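Local coordinates for flavin prenyltransferase UbiX (Methanocaldococcus jannaschii, PDB 6M8V), which transfers a dimethylallyl group from dimethylallyl phosphate to reduced FMN, making the prenylated flavin cofactor used by UbiD-type decarboxylases, at the interface of chains A and B and the interface of chains A and C. Residues are numbered along the deposited sequence; one frame, centred on the assembly and turned at random. Chains: chain A/B/C, Flavin prenyltransferase UbiX.

Contact 1: the interface of chains A and B. Residues chain A 150, 181-182; chain B 65-68, 70-71, 73-74.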
loop_
_atom_site.group_PDB
_atom_site.type_symbol
_atom_site.label_atom_id
_atom_site.label_comp_id
_atom_site.label_asym_id
_atom_site.label_seq_id
_atom_site.Cartn_x
_atom_site.Cartn_y
_atom_site.Cartn_z
ATOM N N TYR A 150 11.963 37.307 -1.334
ATOM C CA TYR A 150 11.126 38.399 -1.821
ATOM C C TYR A 150 11.125 39.586 -0.867
ATOM O O TYR A 150 10.764 40.693 -1.278
ATOM C CB TYR A 150 9.689 37.925 -2.078
ATOM C CG TYR A 150 9.019 37.163 -0.949
ATOM C CD1 TYR A 150 8.542 37.821 0.184
ATOM C CD2 TYR A 150 8.829 35.788 -1.034
ATOM C CE1 TYR A 150 7.918 37.126 1.207
ATOM C CE2 TYR A 150 8.206 35.085 -0.018
ATOM C CZ TYR A 150 7.752 35.757 1.099
ATOM O OH TYR A 150 7.131 35.053 2.105
ATOM N N TRP A 181 4.866 39.522 1.857
ATOM C CA TRP A 181 4.848 39.493 0.397
ATOM C C TRP A 181 4.183 40.740 -0.177
ATOM O O TRP A 181 4.711 41.372 -1.101
ATOM C CB TRP A 181 4.152 38.220 -0.084
ATOM C CG TRP A 181 3.584 38.288 -1.474
ATOM C CD1 TRP A 181 2.336 37.897 -1.861
ATOM C CD2 TRP A 181 4.240 38.762 -2.659
ATOM N NE1 TRP A 181 2.172 38.101 -3.207
ATOM C CE2 TRP A 181 3.325 38.634 -3.720
ATOM C CE3 TRP A 181 5.511 39.284 -2.927
ATOM C CZ2 TRP A 181 3.636 39.010 -5.021
ATOM C CZ3 TRP A 181 5.813 39.669 -4.217
ATOM C CH2 TRP A 181 4.879 39.529 -5.249
ATOM N N GLY A 182 3.037 41.134 0.375
ATOM C CA GLY A 182 2.392 42.359 -0.066
ATOM C C GLY A 182 3.165 43.614 0.300
ATOM O O GLY A 182 2.709 44.730 0.030
ATOM N N PHE B 65 -0.346 36.199 -10.081
ATOM C CA PHE B 65 0.427 35.608 -8.997
ATOM C C PHE B 65 1.053 36.662 -8.096
ATOM O O PHE B 65 1.480 36.336 -6.985
ATOM C CB PHE B 65 1.492 34.665 -9.554
ATOM C CG PHE B 65 1.023 33.243 -9.668
ATOM C CD1 PHE B 65 0.727 32.505 -8.529
ATOM C CD2 PHE B 65 0.853 32.649 -10.909
ATOM C CE1 PHE B 65 0.283 31.202 -8.626
ATOM C CE2 PHE B 65 0.411 31.340 -11.014
ATOM C CZ PHE B 65 0.126 30.616 -9.871
ATOM N N PHE B 66 1.089 37.916 -8.532
ATOM C CA PHE B 66 1.525 38.999 -7.665
ATOM C C PHE B 66 0.446 39.432 -6.681
ATOM O O PHE B 66 0.675 40.369 -5.908
ATOM C CB PHE B 66 1.991 40.188 -8.507
ATOM C CG PHE B 66 3.410 40.063 -8.978
ATOM C CD1 PHE B 66 3.774 39.053 -9.856
ATOM C CD2 PHE B 66 4.384 40.938 -8.531
ATOM C CE1 PHE B 66 5.080 38.926 -10.288
ATOM C CE2 PHE B 66 5.694 40.814 -8.960
ATOM C CZ PHE B 66 6.042 39.807 -9.840
ATOM N N SER B 67 -0.711 38.773 -6.689
ATOM C CA SER B 67 -1.725 39.024 -5.682
ATOM C C SER B 67 -1.170 38.701 -4.295
ATOM O O SER B 67 -0.341 37.799 -4.146
ATOM C CB SER B 67 -2.970 38.184 -5.968
ATOM O OG SER B 67 -3.728 37.960 -4.793
ATOM N N PRO B 68 -1.581 39.442 -3.264
ATOM C CA PRO B 68 -1.129 39.103 -1.905
ATOM C C PRO B 68 -1.554 37.715 -1.455
ATOM O O PRO B 68 -0.873 37.111 -0.615
ATOM C CB PRO B 68 -1.754 40.206 -1.035
ATOM C CG PRO B 68 -2.818 40.846 -1.891
ATOM C CD PRO B 68 -2.342 40.705 -3.302
ATOM N N ALA B 70 -1.212 35.015 -2.938
ATOM C CA ALA B 70 -0.317 34.001 -3.475
ATOM C C ALA B 70 0.863 33.684 -2.566
ATOM O O ALA B 70 1.796 33.006 -3.008
ATOM C CB ALA B 70 0.202 34.434 -4.848
ATOM N N SER B 71 0.850 34.142 -1.318
ATOM C CA SER B 71 1.932 33.854 -0.390
ATOM C C SER B 71 1.368 33.489 0.972
ATOM O O SER B 71 0.398 34.098 1.435
ATOM C CB SER B 71 2.874 35.046 -0.240
ATOM O OG SER B 71 3.718 34.877 0.885
ATOM N N SER B 73 2.826 34.112 3.673
ATOM C CA SER B 73 3.125 35.199 4.599
ATOM C C SER B 73 1.892 36.053 4.868
ATOM O O SER B 73 1.789 36.681 5.929
ATOM C CB SER B 73 4.262 36.062 4.048
ATOM O OG SER B 73 3.871 36.724 2.853
ATOM N N ASN B 74 0.957 36.096 3.925
ATOM C CA ASN B 74 -0.325 36.753 4.127
ATOM C C ASN B 74 -1.357 35.738 4.616
ATOM O O ASN B 74 -1.253 34.536 4.362
ATOM C CB ASN B 74 -0.795 37.427 2.836
ATOM C CG ASN B 74 0.182 38.484 2.346
ATOM O OD1 ASN B 74 0.707 39.264 3.137
ATOM N ND2 ASN B 74 0.433 38.510 1.041
#
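A:Trp181, near the C-terminus of its chain, presents the edge of its indole to the segment around the 3-10 helix 68-70 of chain B. A:Trp181 is poorly ordered, so the geometry of its contacts should be read with caution. As modelled, the indole N-H, NE1, points in the plane of its ring at the backbone carbonyl O of B:Ser67, 2.7 Å away, and the bond is nearly straight (160° at H). The donor does not lie on a lone pair of that oxygen but stands above the carbonyl plane. CA of B:Phe66 and O of B:Pro68 also lie in plane at this edge. With CG anti to the backbone N (chi1 157°), the indole reaches away from its own main chain along the segment. CB of B:Ser71 sits over one face near the CG-CD1 rim, 3.3 Å from CD1, while the far rim, CZ2 and CH2, reaches B:Phe66. There the two rings meet edge-to-face, their planes 61° apart and their centroids 5.5 Å apart. At the other end of the residue, the backbone N of A:Trp181 gives a hydrogen bond to the hydroxyl OG of B:Ser73 (3.1 Å). A:Tyr150 approaches the same stretch, its phenol OH 3.6 Å from CB of B:Ser73.

Behind this first shell the segment braces itself. OG of B:Ser71 takes a hydrogen bond from the backbone N of B:Ser73 and shares another with its hydroxyl, which helps to orient the acceptor offered to A:Trp181. The amide ND2 of B:Asn74 bonds to the carbonyl O of B:Pro68 and also lies 3.5 Å from CD1 of the indole. An alanine here would probably leave that carbonyl without its side-chain donor and open a gap beside the pyrrole ring, giving the indole more freedom to turn. In the deposited assembly the contact probably helps to tether the C-terminal tail to a neighbouring subunit. Because A:Tyr150 is a predicted dimethylallyl phosphate-binding residue, the docking may also help shape the prenyl-donor side of the active site.

Contact 2: the interface of chains A and C. Residues chain A 11, 120-122, 145; chain C 144-148.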
loop_
_atom_site.group_PDB
_atom_site.type_symbol
_atom_site.label_atom_id
_atom_site.label_comp_id
_atom_site.label_asym_id
_atom_site.label_seq_id
_atom_site.Cartn_x
_atom_site.Cartn_y
_atom_site.Cartn_z
ATOM N N SER A 11 22.764 21.813 12.360
ATOM C CA SER A 11 23.233 23.159 12.070
ATOM C C SER A 11 22.062 24.132 12.027
ATOM O O SER A 11 20.936 23.773 11.670
ATOM C CB SER A 11 23.990 23.188 10.741
ATOM O OG SER A 11 24.602 24.452 10.534
ATOM N N ARG A 120 16.686 20.196 9.405
ATOM C CA ARG A 120 17.775 20.903 8.734
ATOM C C ARG A 120 18.733 19.871 8.155
ATOM O O ARG A 120 19.499 19.238 8.894
ATOM C CB ARG A 120 18.502 21.837 9.703
ATOM C CG ARG A 120 18.915 23.213 9.137
ATOM C CD ARG A 120 19.914 23.129 7.967
ATOM N NE ARG A 120 20.949 22.123 8.170
ATOM C CZ ARG A 120 21.824 21.744 7.244
ATOM N NH1 ARG A 120 21.803 22.290 6.037
ATOM N NH2 ARG A 120 22.715 20.799 7.526
ATOM N N GLU A 121 18.694 19.711 6.837
ATOM C CA GLU A 121 19.550 18.770 6.135
ATOM C C GLU A 121 19.530 19.128 4.659
ATOM O O GLU A 121 18.549 19.688 4.159
ATOM C CB GLU A 121 19.090 17.319 6.342
ATOM C CG GLU A 121 20.045 16.272 5.782
ATOM C CD GLU A 121 21.485 16.524 6.206
ATOM O OE1 GLU A 121 22.198 17.271 5.496
ATOM O OE2 GLU A 121 21.905 15.974 7.248
ATOM N N MET A 122 20.613 18.798 3.970
ATOM C CA MET A 122 20.670 19.091 2.549
ATOM C C MET A 122 21.755 18.244 1.895
ATOM O O MET A 122 22.914 18.277 2.329
ATOM C CB MET A 122 20.924 20.581 2.336
ATOM C CG MET A 122 20.790 21.045 0.909
ATOM S SD MET A 122 21.252 22.783 0.756
ATOM C CE MET A 122 21.183 22.958 -1.011
ATOM N N PRO A 145 13.924 24.965 7.669
ATOM C CA PRO A 145 14.245 26.395 7.520
ATOM C C PRO A 145 14.722 26.715 6.115
ATOM O O PRO A 145 15.904 26.566 5.794
ATOM C CB PRO A 145 15.344 26.623 8.566
ATOM C CG PRO A 145 16.005 25.276 8.722
ATOM C CD PRO A 145 14.914 24.244 8.492
ATOM N N PRO C 144 16.103 20.887 -1.328
ATOM C CA PRO C 144 15.607 22.234 -0.986
ATOM C C PRO C 144 16.733 23.090 -0.437
ATOM O O PRO C 144 17.595 22.595 0.305
ATOM C CB PRO C 144 14.532 21.970 0.084
ATOM C CG PRO C 144 14.709 20.541 0.498
ATOM C CD PRO C 144 15.340 19.826 -0.650
ATOM N N PRO C 145 16.771 24.374 -0.791
ATOM C CA PRO C 145 17.872 25.232 -0.323
ATOM C C PRO C 145 17.768 25.510 1.166
ATOM O O PRO C 145 17.065 26.430 1.594
ATOM C CB PRO C 145 17.709 26.508 -1.159
ATOM C CG PRO C 145 16.239 26.555 -1.496
ATOM C CD PRO C 145 15.789 25.109 -1.612
ATOM N N ILE C 146 18.455 24.698 1.962
ATOM C CA ILE C 146 18.413 24.801 3.417
ATOM C C ILE C 146 19.830 25.070 3.910
ATOM O O ILE C 146 20.590 24.127 4.184
ATOM C CB ILE C 146 17.823 23.532 4.048
ATOM C CG1 ILE C 146 16.546 23.134 3.304
ATOM C CG2 ILE C 146 17.526 23.767 5.513
ATOM C CD1 ILE C 146 15.903 21.867 3.804
ATOM N N PRO C 147 20.226 26.334 4.022
ATOM C CA PRO C 147 21.597 26.638 4.441
ATOM C C PRO C 147 21.898 26.106 5.831
ATOM O O PRO C 147 21.015 25.991 6.685
ATOM C CB PRO C 147 21.651 28.170 4.403
ATOM C CG PRO C 147 20.227 28.625 4.384
ATOM C CD PRO C 147 19.449 27.544 3.709
ATOM N N ALA C 148 23.159 25.737 6.029
ATOM C CA ALA C 148 23.718 25.452 7.340
ATOM C C ALA C 148 24.522 26.657 7.819
ATOM O O ALA C 148 24.720 27.630 7.090
ATOM C CB ALA C 148 24.596 24.201 7.294
HETATM O O HOH W 1 18.390 27.263 6.982
HETATM O O HOH W 2 17.728 19.901 1.411
#
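The proline-rich loop C:144-148, which follows strand 141-142, packs against the loop that carries the FMN-binding A:Arg120 after strand 114-119. The guanidinium NH1 of A:Arg120 donates to the backbone carbonyl O of C:Ile146 at 2.9 Å, with the acceptor in the guanidinium plane but the bond bent to 137° at H. Bends at chi2 and chi3 (-62° and -41°) fold the arginine chain, bringing CD beside the branch methyl CG2 of C:Ile146 at 3.5 Å, the two side chains running antiparallel alongside one another. The methyl CB of C:Ala148 covers one guanidinium face near its rim and also meets CB of A:Ser11.

C:Ile146 wedges between the A:Arg120-A:Glu121 loop and A:Pro145: CG2 is turned toward A:Pro145, and the tip CD1 lies 3.4 Å from the carbonyl O of A:Glu121. The extended side chain of A:Met122 runs alongside C:Pro144 and C:Pro145, and its SD takes a weak hydrogen bond from the backbone N of C:Ile146. Two waters join backbone carbonyls across the seam, one linking A:Pro145 to C:Pro147, the other A:Glu121 to C:Pro144. On the A side, OE1 of A:Glu121 takes a hydrogen bond from the backbone N of A:Met122 (2.7 Å), which helps fix that extended stretch. Repeated about the two-fold, the contact probably helps to join the subunits of the deposited assembly and to hold the FMN-binding arginine in place.

The centres of contact 1 and contact 2 lie about 23 Å apart, measured between their C-alpha atoms, and they join chain A to different neighbours. They share no residue of chain A, but the loop after strand 141-142 serves both: its Pro145 lies in contact 2 and its Tyr150 in contact 1. Contact 2 belongs to a two-fold pairing, whereas contact 1 lies in an interface without exact two-fold symmetry. Two such kinds of joint, repeated by every copy, could build the deposited dodecamer and place flavin-binding and predicted prenyl-donor residues at subunit boundaries, so that assembly and active-site formation are probably coupled.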